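Local coordinates for protein racemase (Pseudovibrio sp. JE062, PDB 3MKC) that is a putative racemase of the enolase superfamily, pairing an N-terminal capping domain with a TIM-barrel domain like that of mandelate racemase, at residues A[113-118]-A[292-297]; A[197-202]-A[230-235]; A[220-225]-A[250-255]. All coordinates share one frame; numbering follows the deposited sequence.

Interaction 1: residues A[113-118]-A[292-297]; sequences ALYDLA and GGLTEL
Tyr115 lays one face of its ring against Leu294, while its hydroxyl reaches past that leucine to Thr295. Leu294 CB sits over the face, 4.1 Å from the centroid of the Tyr115 ring and 29° off the ring normal, a CH-pi contact displaced toward the CE2 edge. Leu294 CD1 lies along the inner part of the same ring, 3.9 Å from Tyr115 CG, so the leucine covers the ring from its root outward. With CG of Tyr115 anti to the carbonyl carbon (chi1 -81°), the ring extends from its helix toward the other segment. The phenol then ends beside Thr295, whose OG1 lies at the ring edge, near its plane. Tyr115 OH donates to Thr295 OG1 over 2.7 Å, and Thr295 OG1 is also hydrogen-bonded to Asp111 OD1, so the buried hydroxyls and the carboxylate form a short polar chain. A tyrosine suits this place because it supplies a flat apolar surface for leucine and a polar end for threonine. All three residues are buried. The contact ties helix 102-122 of the N-terminal capping domain to the start of helix 293-306 in the barrel domain; Ile83 of helix 83-93 touches both Tyr115 and Thr295, and Leu294 also packs on Ala324 and Tyr328 of helix 319-331.

Interaction 2: residues A[197-202]-A[230-235]; sequences ELRGIL and EDLELY
Within the beta/alpha barrel of this enolase-superfamily protein, the contact joins the C-terminal end of helix 188-202 to the loop that carries the chain from helix 219-228 into strand 236-238. Arg199 does nearly all the work. Its side chain leaves the helix with CG anti to the backbone N (chi1 170°), then bends at chi2 and chi3, which turns the guanidinium edge toward the carbonyls of the loop. Arg199 NE donates to Leu232 O over 2.9 Å, in the carbonyl plane, and Arg199 NH2 reaches the same Leu232 O at 3.0 Å, almost in line with the carbonyl bond. NE and NH2, from one edge of the guanidinium, thus hold a single oxygen, which lies close to the guanidinium plane. The N-H...O angles, 145° and 141°, are bent because two N-H groups of one rigid guanidinium converge on a single atom. Leu232 lies at the end of the short 3-10 turn 230-232, which is closed by Glu233 N to Glu230 O, and Glu233 then adopts positive phi as the chain changes direction. On its other flank, Arg199 NH1 is hydrogen-bonded to Thr206 O and Gly203 O, so the guanidinium bridges two separate loops and the buried charge is met by several carbonyls, an arrangement for which arginine, with its five N-H groups, is well suited. Its aliphatic part is used as well: Leu232 CD2 packs 3.9 Å from Arg199 CG, the two side chains running past each other in opposite directions. The branched end of Leu234 comes near the same arginine, with CD2 at 4.3 Å from Arg199 NE. A last, weak hydrogen bond runs from Arg199 NH2 to Glu233 O, 3.1 Å long and strongly bent.

Interaction 3: residues A[220-225]-A[250-255]; sequences YEVARL and AKLVEN
Apolar packing carries this contact, and Leu252 is at its centre. Its CD2 methyl lies 3.6 Å from Val222 CG1 and equally near Val222 CB, while Leu252 CD1 meets the same Val222 CG1 at 3.7 Å, so the fork of the leucine straddles one methyl of the valine. The two side chains cross at about a right angle. Val222 CG1 is anti to the backbone N (chi1 178°), which places this branch in front of the leucine. Leu252 CD2 also lies over the backbone of Ala223, 3.6 Å from Ala223 N, and touches Ala223 CB at 4.2 Å. Alanine suits this place because its short side chain lets the helices come close: the CA atoms of Ala223 and Leu252 are 5.8 Å apart. Leucine provides the reach, and valine a compact branched surface.

Polar bonds gather at Asn255, beside the apolar patch. Exposed to solvent, Asn255 turns its amide back so that ND2 donates to Lys251 O over 2.8 Å, a bond internal to 250-255; the donor is tilted 27° from the carbonyl plane, and the same oxygen also accepts from Asn255 N. The backbone O of Asn255 separately accepts from Asn227 ND2, further along helix 219-228, which adds a polar tie between the two helices.

The axes of the two helical segments run in roughly the same direction, 9.4 Å apart at closest approach and crossing at -36°. This is the side-by-side packing of successive outer helices, each reached through an intervening strand, that is typical of a TIM barrel.

Interaction 1 is fully buried and joins two domains, bringing a helix of the N-terminal capping domain against a barrel helix; interactions 2 and 3 lie farther out, within the barrel domain. Interaction 3 is buried too, though far from the chain's centre, while interaction 2 is only partly buried. Their centres are 36 Å from that of interaction 1, across the centre of the chain, but only 19 Å from each other. Interactions 2 and 3 follow one another around the barrel wall: 220-225 lies on the helix that leads into the loop 230-235. The chemistry follows place: ring packing with a buried hydroxyl pair at the domain interface, arginine to main-chain carbonyls at a loop, and aliphatic packing between neighbouring helices.

Interaction 1: residues A[113-118]-A[292-297]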
ATOM      1  N   ALA A 113      -9.126  -9.820  -1.941  1.00 15.13           N
ATOM      2  CA  ALA A 113      -9.691 -10.780  -2.887  1.00 15.37           C
ATOM      3  C   ALA A 113     -11.219 -10.784  -2.891  1.00 15.54           C
ATOM      4  O   ALA A 113     -11.841 -11.144  -3.892  1.00 15.05           O
ATOM      5  CB  ALA A 113      -9.166 -12.174  -2.582  1.00 16.57           C
ATOM      6  N   LEU A 114     -11.832 -10.395  -1.778  1.00 14.95           N
ATOM      7  CA  LEU A 114     -13.287 -10.365  -1.715  1.00 15.92           C
ATOM      8  C   LEU A 114     -13.835  -9.228  -2.558  1.00 15.85           C
ATOM      9  O   LEU A 114     -14.898  -9.349  -3.158  1.00 14.55           O
ATOM     10  CB  LEU A 114     -13.765 -10.224  -0.269  1.00 16.62           C
ATOM     11  CG  LEU A 114     -13.549 -11.473   0.588  1.00 19.37           C
ATOM     12  CD1 LEU A 114     -13.984 -11.191   2.012  1.00 19.31           C
ATOM     13  CD2 LEU A 114     -14.333 -12.645   0.001  1.00 20.41           C
ATOM     14  N   TYR A 115     -13.108  -8.118  -2.608  1.00 16.43           N
ATOM     15  CA  TYR A 115     -13.556  -6.992  -3.413  1.00 15.86           C
ATOM     16  C   TYR A 115     -13.523  -7.392  -4.883  1.00 16.30           C
ATOM     17  O   TYR A 115     -14.377  -6.986  -5.666  1.00 16.97           O
ATOM     18  CB  TYR A 115     -12.663  -5.773  -3.160  1.00 15.22           C
ATOM     19  CG  TYR A 115     -13.043  -5.044  -1.895  1.00 15.21           C
ATOM     20  CD1 TYR A 115     -14.093  -4.125  -1.889  1.00 15.59           C
ATOM     21  CD2 TYR A 115     -12.413  -5.329  -0.684  1.00 17.48           C
ATOM     22  CE1 TYR A 115     -14.511  -3.518  -0.712  1.00 14.09           C
ATOM     23  CE2 TYR A 115     -12.826  -4.726   0.504  1.00 14.50           C
ATOM     24  CZ  TYR A 115     -13.876  -3.827   0.481  1.00 16.70           C
ATOM     25  OH  TYR A 115     -14.320  -3.255   1.651  1.00 15.44           O
ATOM     26  N   ASP A 116     -12.533  -8.198  -5.253  1.00 16.37           N
ATOM     27  CA  ASP A 116     -12.412  -8.640  -6.635  1.00 16.23           C
ATOM     28  C   ASP A 116     -13.535  -9.628  -6.930  1.00 17.58           C
ATOM     29  O   ASP A 116     -14.225  -9.509  -7.940  1.00 17.58           O
ATOM     30  CB  ASP A 116     -11.042  -9.285  -6.862  1.00 15.96           C
ATOM     31  CG  ASP A 116     -10.747  -9.556  -8.334  1.00 18.02           C
ATOM     32  OD1 ASP A 116     -11.193  -8.764  -9.189  1.00 17.03           O
ATOM     33  OD2 ASP A 116     -10.049 -10.549  -8.630  1.00 17.00           O
ATOM     34  N   LEU A 117     -13.730 -10.589  -6.035  1.00 16.43           N
ATOM     35  CA  LEU A 117     -14.774 -11.589  -6.221  1.00 17.76           C
ATOM     36  C   LEU A 117     -16.181 -10.992  -6.208  1.00 17.06           C
ATOM     37  O   LEU A 117     -16.970 -11.240  -7.120  1.00 16.70           O
ATOM     38  CB  LEU A 117     -14.655 -12.671  -5.148  1.00 17.35           C
ATOM     39  CG  LEU A 117     -15.724 -13.761  -5.141  1.00 19.58           C
ATOM     40  CD1 LEU A 117     -15.878 -14.357  -6.544  1.00 17.76           C
ATOM     41  CD2 LEU A 117     -15.332 -14.832  -4.129  1.00 18.95           C
ATOM     42  N   ALA A 118     -16.496 -10.201  -5.184  1.00 15.92           N
ATOM     43  CA  ALA A 118     -17.821  -9.589  -5.072  1.00 16.76           C
ATOM     44  C   ALA A 118     -18.148  -8.734  -6.294  1.00 17.51           C
ATOM     45  O   ALA A 118     -19.282  -8.727  -6.778  1.00 17.08           O
ATOM     46  CB  ALA A 118     -17.902  -8.734  -3.807  1.00 16.05           C
ATOM     47  N   GLY A 292      -5.091  -4.791   6.934  1.00  9.63           N
ATOM     48  CA  GLY A 292      -6.464  -5.250   7.034  1.00  8.80           C
ATOM     49  C   GLY A 292      -7.214  -5.061   5.723  1.00  9.40           C
ATOM     50  O   GLY A 292      -8.433  -5.146   5.689  1.00 12.02           O
ATOM     51  N   GLY A 293      -6.481  -4.774   4.649  1.00 10.36           N
ATOM     52  CA  GLY A 293      -7.102  -4.615   3.338  1.00 10.74           C
ATOM     53  C   GLY A 293      -7.861  -3.326   3.092  1.00 10.86           C
ATOM     54  O   GLY A 293      -7.739  -2.366   3.858  1.00 11.86           O
ATOM     55  N   LEU A 294      -8.649  -3.307   2.016  1.00 10.69           N
ATOM     56  CA  LEU A 294      -9.436  -2.135   1.657  1.00 10.11           C
ATOM     57  C   LEU A 294     -10.492  -1.822   2.720  1.00 10.91           C
ATOM     58  O   LEU A 294     -10.791  -0.657   2.989  1.00 12.92           O
ATOM     59  CB  LEU A 294     -10.097  -2.341   0.276  1.00  9.43           C
ATOM     60  CG  LEU A 294      -9.106  -2.357  -0.905  1.00 10.22           C
ATOM     61  CD1 LEU A 294      -9.759  -2.907  -2.166  1.00  9.48           C
ATOM     62  CD2 LEU A 294      -8.598  -0.953  -1.165  1.00  9.62           C
ATOM     63  N   THR A 295     -11.043  -2.853   3.347  1.00 11.09           N
ATOM     64  CA  THR A 295     -12.059  -2.613   4.363  1.00 11.35           C
ATOM     65  C   THR A 295     -11.483  -1.824   5.534  1.00 10.79           C
ATOM     66  O   THR A 295     -12.087  -0.859   5.999  1.00 11.63           O
ATOM     67  CB  THR A 295     -12.654  -3.927   4.882  1.00 11.04           C
ATOM     68  OG1 THR A 295     -13.282  -4.621   3.797  1.00 12.66           O
ATOM     69  CG2 THR A 295     -13.691  -3.654   5.954  1.00 12.88           C
ATOM     70  N   GLU A 296     -10.313  -2.224   6.009  1.00 10.29           N
ATOM     71  CA  GLU A 296      -9.719  -1.510   7.132  1.00  9.83           C
ATOM     72  C   GLU A 296      -9.213  -0.144   6.664  1.00 10.46           C
ATOM     73  O   GLU A 296      -9.264   0.836   7.407  1.00 10.87           O
ATOM     74  CB  GLU A 296      -8.573  -2.322   7.740  1.00 10.30           C
ATOM     75  CG  GLU A 296      -8.107  -1.782   9.101  1.00 10.21           C
ATOM     76  CD  GLU A 296      -9.118  -2.013  10.223  1.00 12.01           C
ATOM     77  OE1 GLU A 296     -10.329  -2.093   9.939  1.00 13.78           O
ATOM     78  OE2 GLU A 296      -8.693  -2.099  11.397  1.00 13.43           O
ATOM     79  N   LEU A 297      -8.736  -0.068   5.424  1.00 10.57           N
ATOM     80  CA  LEU A 297      -8.252   1.209   4.907  1.00 11.32           C
ATOM     81  C   LEU A 297      -9.392   2.222   4.815  1.00 11.28           C
ATOM     82  O   LEU A 297      -9.178   3.433   4.950  1.00 11.75           O
ATOM     83  CB  LEU A 297      -7.581   1.024   3.540  1.00 12.13           C
ATOM     84  CG  LEU A 297      -6.113   0.593   3.620  1.00 11.38           C
ATOM     85  CD1 LEU A 297      -5.588   0.286   2.232  1.00 12.87           C
ATOM     86  CD2 LEU A 297      -5.278   1.701   4.258  1.00 12.45           C
TER

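Interaction 2: residues A[197-202]-A[230-235]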
ATOM      1  N   GLU A 197      20.000  18.900  -4.167  1.00 23.95           N
ATOM      2  CA  GLU A 197      20.435  18.613  -5.530  1.00 24.49           C
ATOM      3  C   GLU A 197      19.334  17.926  -6.320  1.00 25.05           C
ATOM      4  O   GLU A 197      19.116  18.239  -7.489  1.00 24.54           O
ATOM      5  CB  GLU A 197      21.694  17.741  -5.524  1.00 25.33           C
ATOM      6  CG  GLU A 197      22.894  18.431  -4.907  1.00 28.20           C
ATOM      7  CD  GLU A 197      23.216  19.749  -5.587  1.00 30.03           C
ATOM      8  OE1 GLU A 197      23.600  19.729  -6.776  1.00 32.22           O
ATOM      9  OE2 GLU A 197      23.080  20.806  -4.933  1.00 31.25           O
ATOM     10  N   LEU A 198      18.634  16.996  -5.681  1.00 23.79           N
ATOM     11  CA  LEU A 198      17.558  16.282  -6.354  1.00 22.36           C
ATOM     12  C   LEU A 198      16.410  17.221  -6.676  1.00 21.50           C
ATOM     13  O   LEU A 198      15.803  17.129  -7.745  1.00 21.16           O
ATOM     14  CB  LEU A 198      17.065  15.122  -5.487  1.00 23.09           C
ATOM     15  CG  LEU A 198      18.088  14.018  -5.221  1.00 22.97           C
ATOM     16  CD1 LEU A 198      17.431  12.874  -4.464  1.00 22.82           C
ATOM     17  CD2 LEU A 198      18.647  13.510  -6.545  1.00 25.23           C
ATOM     18  N   ARG A 199      16.104  18.124  -5.748  1.00 21.19           N
ATOM     19  CA  ARG A 199      15.034  19.085  -5.964  1.00 20.62           C
ATOM     20  C   ARG A 199      15.454  20.040  -7.079  1.00 21.48           C
ATOM     21  O   ARG A 199      14.622  20.500  -7.862  1.00 20.56           O
ATOM     22  CB  ARG A 199      14.755  19.875  -4.684  1.00 21.18           C
ATOM     23  CG  ARG A 199      13.816  21.061  -4.880  1.00 21.95           C
ATOM     24  CD  ARG A 199      12.498  20.626  -5.502  1.00 24.12           C
ATOM     25  NE  ARG A 199      11.395  20.652  -4.547  1.00 21.32           N
ATOM     26  CZ  ARG A 199      10.145  20.315  -4.842  1.00 22.24           C
ATOM     27  NH1 ARG A 199       9.833  19.917  -6.068  1.00 21.73           N
ATOM     28  NH2 ARG A 199       9.201  20.385  -3.911  1.00 22.78           N
ATOM     29  N   GLY A 200      16.749  20.332  -7.141  1.00 22.48           N
ATOM     30  CA  GLY A 200      17.254  21.222  -8.172  1.00 24.13           C
ATOM     31  C   GLY A 200      17.044  20.613  -9.544  1.00 24.22           C
ATOM     32  O   GLY A 200      16.681  21.304 -10.493  1.00 25.69           O
ATOM     33  N   ILE A 201      17.272  19.307  -9.639  1.00 24.58           N
ATOM     34  CA  ILE A 201      17.102  18.566 -10.885  1.00 24.34           C
ATOM     35  C   ILE A 201      15.626  18.461 -11.256  1.00 25.15           C
ATOM     36  O   ILE A 201      15.232  18.755 -12.382  1.00 25.92           O
ATOM     37  CB  ILE A 201      17.655  17.126 -10.758  1.00 23.78           C
ATOM     38  CG1 ILE A 201      19.157  17.164 -10.494  1.00 24.01           C
ATOM     39  CG2 ILE A 201      17.325  16.320 -12.012  1.00 22.99           C
ATOM     40  CD1 ILE A 201      19.767  15.799 -10.238  1.00 25.12           C
ATOM     41  N   LEU A 202      14.819  18.039 -10.289  1.00 25.02           N
ATOM     42  CA  LEU A 202      13.389  17.852 -10.494  1.00 25.21           C
ATOM     43  C   LEU A 202      12.605  19.125 -10.793  1.00 25.34           C
ATOM     44  O   LEU A 202      11.690  19.120 -11.617  1.00 26.22           O
ATOM     45  CB  LEU A 202      12.780  17.166  -9.267  1.00 23.56           C
ATOM     46  CG  LEU A 202      11.280  16.881  -9.349  1.00 22.65           C
ATOM     47  CD1 LEU A 202      11.011  15.909 -10.491  1.00 20.47           C
ATOM     48  CD2 LEU A 202      10.787  16.310  -8.022  1.00 21.77           C
ATOM     49  N   GLU A 230      13.359  23.655   4.530  1.00 23.96           N
ATOM     50  CA  GLU A 230      11.997  24.132   4.396  1.00 24.90           C
ATOM     51  C   GLU A 230      11.806  24.769   3.016  1.00 25.26           C
ATOM     52  O   GLU A 230      10.749  24.636   2.400  1.00 25.49           O
ATOM     53  CB  GLU A 230      11.705  25.152   5.506  1.00 28.04           C
ATOM     54  CG  GLU A 230      10.231  25.446   5.718  1.00 30.71           C
ATOM     55  CD  GLU A 230       9.970  26.341   6.917  1.00 31.22           C
ATOM     56  OE1 GLU A 230      10.213  25.900   8.063  1.00 31.62           O
ATOM     57  OE2 GLU A 230       9.515  27.486   6.713  1.00 31.80           O
ATOM     58  N   ASP A 231      12.841  25.442   2.524  1.00 24.63           N
ATOM     59  CA  ASP A 231      12.772  26.097   1.222  1.00 25.74           C
ATOM     60  C   ASP A 231      12.549  25.124   0.060  1.00 24.17           C
ATOM     61  O   ASP A 231      12.069  25.524  -1.003  1.00 23.53           O
ATOM     62  CB  ASP A 231      14.049  26.911   0.979  1.00 28.55           C
ATOM     63  CG  ASP A 231      15.295  26.063   1.054  1.00 30.48           C
ATOM     64  OD1 ASP A 231      15.484  25.376   2.081  1.00 33.88           O
ATOM     65  OD2 ASP A 231      16.085  26.081   0.091  1.00 33.55           O
ATOM     66  N   LEU A 232      12.895  23.854   0.256  1.00 21.95           N
ATOM     67  CA  LEU A 232      12.708  22.847  -0.788  1.00 20.36           C
ATOM     68  C   LEU A 232      11.226  22.527  -0.972  1.00 20.42           C
ATOM     69  O   LEU A 232      10.835  21.887  -1.941  1.00 20.15           O
ATOM     70  CB  LEU A 232      13.476  21.567  -0.449  1.00 19.35           C
ATOM     71  CG  LEU A 232      14.995  21.729  -0.359  1.00 21.18           C
ATOM     72  CD1 LEU A 232      15.633  20.370  -0.141  1.00 21.37           C
ATOM     73  CD2 LEU A 232      15.530  22.375  -1.637  1.00 21.14           C
ATOM     74  N   GLU A 233      10.403  22.971  -0.030  1.00 20.12           N
ATOM     75  CA  GLU A 233       8.966  22.746  -0.119  1.00 20.42           C
ATOM     76  C   GLU A 233       8.596  21.293  -0.408  1.00 17.22           C
ATOM     77  O   GLU A 233       7.737  21.018  -1.255  1.00 17.83           O
ATOM     78  CB  GLU A 233       8.375  23.641  -1.213  1.00 24.36           C
ATOM     79  CG  GLU A 233       8.676  25.127  -1.037  1.00 30.38           C
ATOM     80  CD  GLU A 233       8.107  25.974  -2.162  1.00 35.39           C
ATOM     81  OE1 GLU A 233       6.896  25.850  -2.447  1.00 36.91           O
ATOM     82  OE2 GLU A 233       8.870  26.766  -2.762  1.00 38.57           O
ATOM     83  N   LEU A 234       9.235  20.365   0.292  1.00 17.49           N
ATOM     84  CA  LEU A 234       8.959  18.944   0.097  1.00 16.18           C
ATOM     85  C   LEU A 234       7.550  18.606   0.591  1.00 16.04           C
ATOM     86  O   LEU A 234       7.053  19.209   1.546  1.00 15.93           O
ATOM     87  CB  LEU A 234      10.017  18.115   0.836  1.00 17.34           C
ATOM     88  CG  LEU A 234      11.463  18.447   0.422  1.00 18.16           C
ATOM     89  CD1 LEU A 234      12.454  17.683   1.289  1.00 18.94           C
ATOM     90  CD2 LEU A 234      11.664  18.100  -1.056  1.00 18.64           C
ATOM     91  N   TYR A 235       6.913  17.641  -0.065  1.00 14.48           N
ATOM     92  CA  TYR A 235       5.560  17.240   0.295  1.00 12.51           C
ATOM     93  C   TYR A 235       5.511  16.561   1.660  1.00 12.47           C
ATOM     94  O   TYR A 235       4.631  16.853   2.465  1.00 15.06           O
ATOM     95  CB  TYR A 235       4.974  16.300  -0.755  1.00 12.13           C
ATOM     96  CG  TYR A 235       3.491  16.120  -0.578  1.00 12.69           C
ATOM     97  CD1 TYR A 235       2.585  16.912  -1.284  1.00 12.30           C
ATOM     98  CD2 TYR A 235       2.989  15.208   0.348  1.00 11.64           C
ATOM     99  CE1 TYR A 235       1.218  16.797  -1.074  1.00 12.87           C
ATOM    100  CE2 TYR A 235       1.632  15.091   0.570  1.00 10.78           C
ATOM    101  CZ  TYR A 235       0.747  15.886  -0.138  1.00 11.64           C
ATOM    102  OH  TYR A 235      -0.608  15.790   0.107  1.00 13.97           O
TER

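Interaction 3: residues A[220-225]-A[250-255]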
ATOM      1  N   TYR A 220      15.308  15.551  17.695  1.00 14.62           N
ATOM      2  CA  TYR A 220      15.930  16.871  17.636  1.00 14.73           C
ATOM      3  C   TYR A 220      16.807  16.999  16.389  1.00 15.63           C
ATOM      4  O   TYR A 220      16.741  17.992  15.663  1.00 16.92           O
ATOM      5  CB  TYR A 220      16.759  17.104  18.903  1.00 13.40           C
ATOM      6  CG  TYR A 220      17.313  18.501  19.023  1.00 14.63           C
ATOM      7  CD1 TYR A 220      16.571  19.523  19.613  1.00 14.96           C
ATOM      8  CD2 TYR A 220      18.580  18.803  18.535  1.00 13.66           C
ATOM      9  CE1 TYR A 220      17.084  20.819  19.713  1.00 14.73           C
ATOM     10  CE2 TYR A 220      19.097  20.085  18.629  1.00 15.32           C
ATOM     11  CZ  TYR A 220      18.347  21.087  19.218  1.00 14.73           C
ATOM     12  OH  TYR A 220      18.869  22.353  19.296  1.00 13.94           O
ATOM     13  N   GLU A 221      17.632  15.990  16.142  1.00 17.19           N
ATOM     14  CA  GLU A 221      18.503  16.007  14.968  1.00 18.06           C
ATOM     15  C   GLU A 221      17.659  16.045  13.688  1.00 17.23           C
ATOM     16  O   GLU A 221      17.985  16.753  12.727  1.00 14.89           O
ATOM     17  CB  GLU A 221      19.410  14.771  14.988  1.00 22.00           C
ATOM     18  CG  GLU A 221      20.349  14.644  13.808  1.00 28.05           C
ATOM     19  CD  GLU A 221      21.300  13.456  13.949  1.00 32.30           C
ATOM     20  OE1 GLU A 221      20.822  12.321  14.171  1.00 33.69           O
ATOM     21  OE2 GLU A 221      22.527  13.655  13.834  1.00 37.07           O
ATOM     22  N   VAL A 222      16.562  15.296  13.672  1.00 15.93           N
ATOM     23  CA  VAL A 222      15.696  15.280  12.501  1.00 16.11           C
ATOM     24  C   VAL A 222      15.049  16.647  12.293  1.00 16.12           C
ATOM     25  O   VAL A 222      14.987  17.143  11.170  1.00 15.76           O
ATOM     26  CB  VAL A 222      14.592  14.206  12.635  1.00 16.93           C
ATOM     27  CG1 VAL A 222      13.677  14.238  11.420  1.00 19.24           C
ATOM     28  CG2 VAL A 222      15.227  12.831  12.772  1.00 18.37           C
ATOM     29  N   ALA A 223      14.587  17.268  13.378  1.00 15.09           N
ATOM     30  CA  ALA A 223      13.946  18.580  13.269  1.00 15.30           C
ATOM     31  C   ALA A 223      14.911  19.591  12.659  1.00 15.71           C
ATOM     32  O   ALA A 223      14.513  20.400  11.819  1.00 16.75           O
ATOM     33  CB  ALA A 223      13.477  19.059  14.641  1.00 14.10           C
ATOM     34  N   ARG A 224      16.176  19.550  13.074  1.00 17.13           N
ATOM     35  CA  ARG A 224      17.168  20.477  12.523  1.00 17.66           C
ATOM     36  C   ARG A 224      17.280  20.279  11.023  1.00 16.80           C
ATOM     37  O   ARG A 224      17.282  21.238  10.253  1.00 17.16           O
ATOM     38  CB  ARG A 224      18.545  20.263  13.155  1.00 20.49           C
ATOM     39  CG  ARG A 224      18.797  21.124  14.363  1.00 24.90           C
ATOM     40  CD  ARG A 224      20.259  21.086  14.789  1.00 27.28           C
ATOM     41  NE  ARG A 224      20.481  21.944  15.949  1.00 28.04           N
ATOM     42  CZ  ARG A 224      21.637  22.040  16.598  1.00 28.57           C
ATOM     43  NH1 ARG A 224      22.683  21.327  16.197  1.00 27.25           N
ATOM     44  NH2 ARG A 224      21.739  22.842  17.653  1.00 26.98           N
ATOM     45  N   LEU A 225      17.379  19.022  10.611  1.00 17.44           N
ATOM     46  CA  LEU A 225      17.489  18.708   9.195  1.00 16.80           C
ATOM     47  C   LEU A 225      16.265  19.189   8.427  1.00 17.61           C
ATOM     48  O   LEU A 225      16.390  19.905   7.438  1.00 17.26           O
ATOM     49  CB  LEU A 225      17.661  17.201   9.000  1.00 17.72           C
ATOM     50  CG  LEU A 225      17.513  16.648   7.579  1.00 17.31           C
ATOM     51  CD1 LEU A 225      18.520  17.307   6.646  1.00 17.88           C
ATOM     52  CD2 LEU A 225      17.708  15.145   7.605  1.00 15.39           C
ATOM     53  N   ALA A 250       5.551  13.042  17.219  1.00 10.38           N
ATOM     54  CA  ALA A 250       4.784  14.199  17.673  1.00 10.45           C
ATOM     55  C   ALA A 250       5.725  15.394  17.849  1.00 11.37           C
ATOM     56  O   ALA A 250       5.357  16.536  17.559  1.00 12.70           O
ATOM     57  CB  ALA A 250       4.071  13.885  18.999  1.00 11.37           C
ATOM     58  N   LYS A 251       6.940  15.122  18.320  1.00 12.21           N
ATOM     59  CA  LYS A 251       7.933  16.173  18.514  1.00 14.81           C
ATOM     60  C   LYS A 251       8.251  16.829  17.184  1.00 14.52           C
ATOM     61  O   LYS A 251       8.308  18.057  17.085  1.00 16.81           O
ATOM     62  CB  LYS A 251       9.215  15.601  19.119  1.00 16.71           C
ATOM     63  CG  LYS A 251       9.129  15.274  20.598  1.00 20.47           C
ATOM     64  CD  LYS A 251       9.019  16.539  21.430  1.00 25.37           C
ATOM     65  CE  LYS A 251       9.295  16.268  22.899  1.00 28.35           C
ATOM     66  NZ  LYS A 251       8.240  15.424  23.521  1.00 30.43           N
ATOM     67  N   LEU A 252       8.469  16.009  16.158  1.00 15.86           N
ATOM     68  CA  LEU A 252       8.772  16.536  14.830  1.00 15.12           C
ATOM     69  C   LEU A 252       7.622  17.401  14.351  1.00 14.83           C
ATOM     70  O   LEU A 252       7.830  18.455  13.754  1.00 15.73           O
ATOM     71  CB  LEU A 252       8.998  15.402  13.828  1.00 16.56           C
ATOM     72  CG  LEU A 252      10.251  14.549  14.007  1.00 21.00           C
ATOM     73  CD1 LEU A 252      10.327  13.513  12.888  1.00 19.98           C
ATOM     74  CD2 LEU A 252      11.485  15.446  13.982  1.00 22.46           C
ATOM     75  N   VAL A 253       6.400  16.949  14.602  1.00 14.37           N
ATOM     76  CA  VAL A 253       5.235  17.719  14.184  1.00 14.67           C
ATOM     77  C   VAL A 253       5.190  19.054  14.912  1.00 14.96           C
ATOM     78  O   VAL A 253       4.927  20.098  14.319  1.00 17.46           O
ATOM     79  CB  VAL A 253       3.921  16.959  14.467  1.00 14.24           C
ATOM     80  CG1 VAL A 253       2.710  17.885  14.227  1.00 15.19           C
ATOM     81  CG2 VAL A 253       3.837  15.749  13.560  1.00 12.77           C
ATOM     82  N   GLU A 254       5.454  19.008  16.205  1.00 14.45           N
ATOM     83  CA  GLU A 254       5.424  20.205  17.030  1.00 15.35           C
ATOM     84  C   GLU A 254       6.571  21.164  16.762  1.00 15.01           C
ATOM     85  O   GLU A 254       6.444  22.370  16.971  1.00 17.20           O
ATOM     86  CB  GLU A 254       5.458  19.802  18.507  1.00 15.98           C
ATOM     87  CG  GLU A 254       4.160  19.204  19.003  1.00 19.44           C
ATOM     88  CD  GLU A 254       4.352  18.302  20.208  1.00 22.88           C
ATOM     89  OE1 GLU A 254       5.395  18.409  20.891  1.00 21.10           O
ATOM     90  OE2 GLU A 254       3.443  17.490  20.471  1.00 23.36           O
ATOM     91  N   ASN A 255       7.687  20.641  16.276  1.00 15.00           N
ATOM     92  CA  ASN A 255       8.855  21.490  16.077  1.00 15.30           C
ATOM     93  C   ASN A 255       9.361  21.736  14.653  1.00 16.63           C
ATOM     94  O   ASN A 255      10.441  22.289  14.472  1.00 18.54           O
ATOM     95  CB  ASN A 255       9.973  20.950  16.970  1.00 14.21           C
ATOM     96  CG  ASN A 255       9.596  20.996  18.453  1.00 18.24           C
ATOM     97  OD1 ASN A 255       9.619  22.056  19.071  1.00 19.00           O
ATOM     98  ND2 ASN A 255       9.217  19.848  19.016  1.00 15.62           N
TER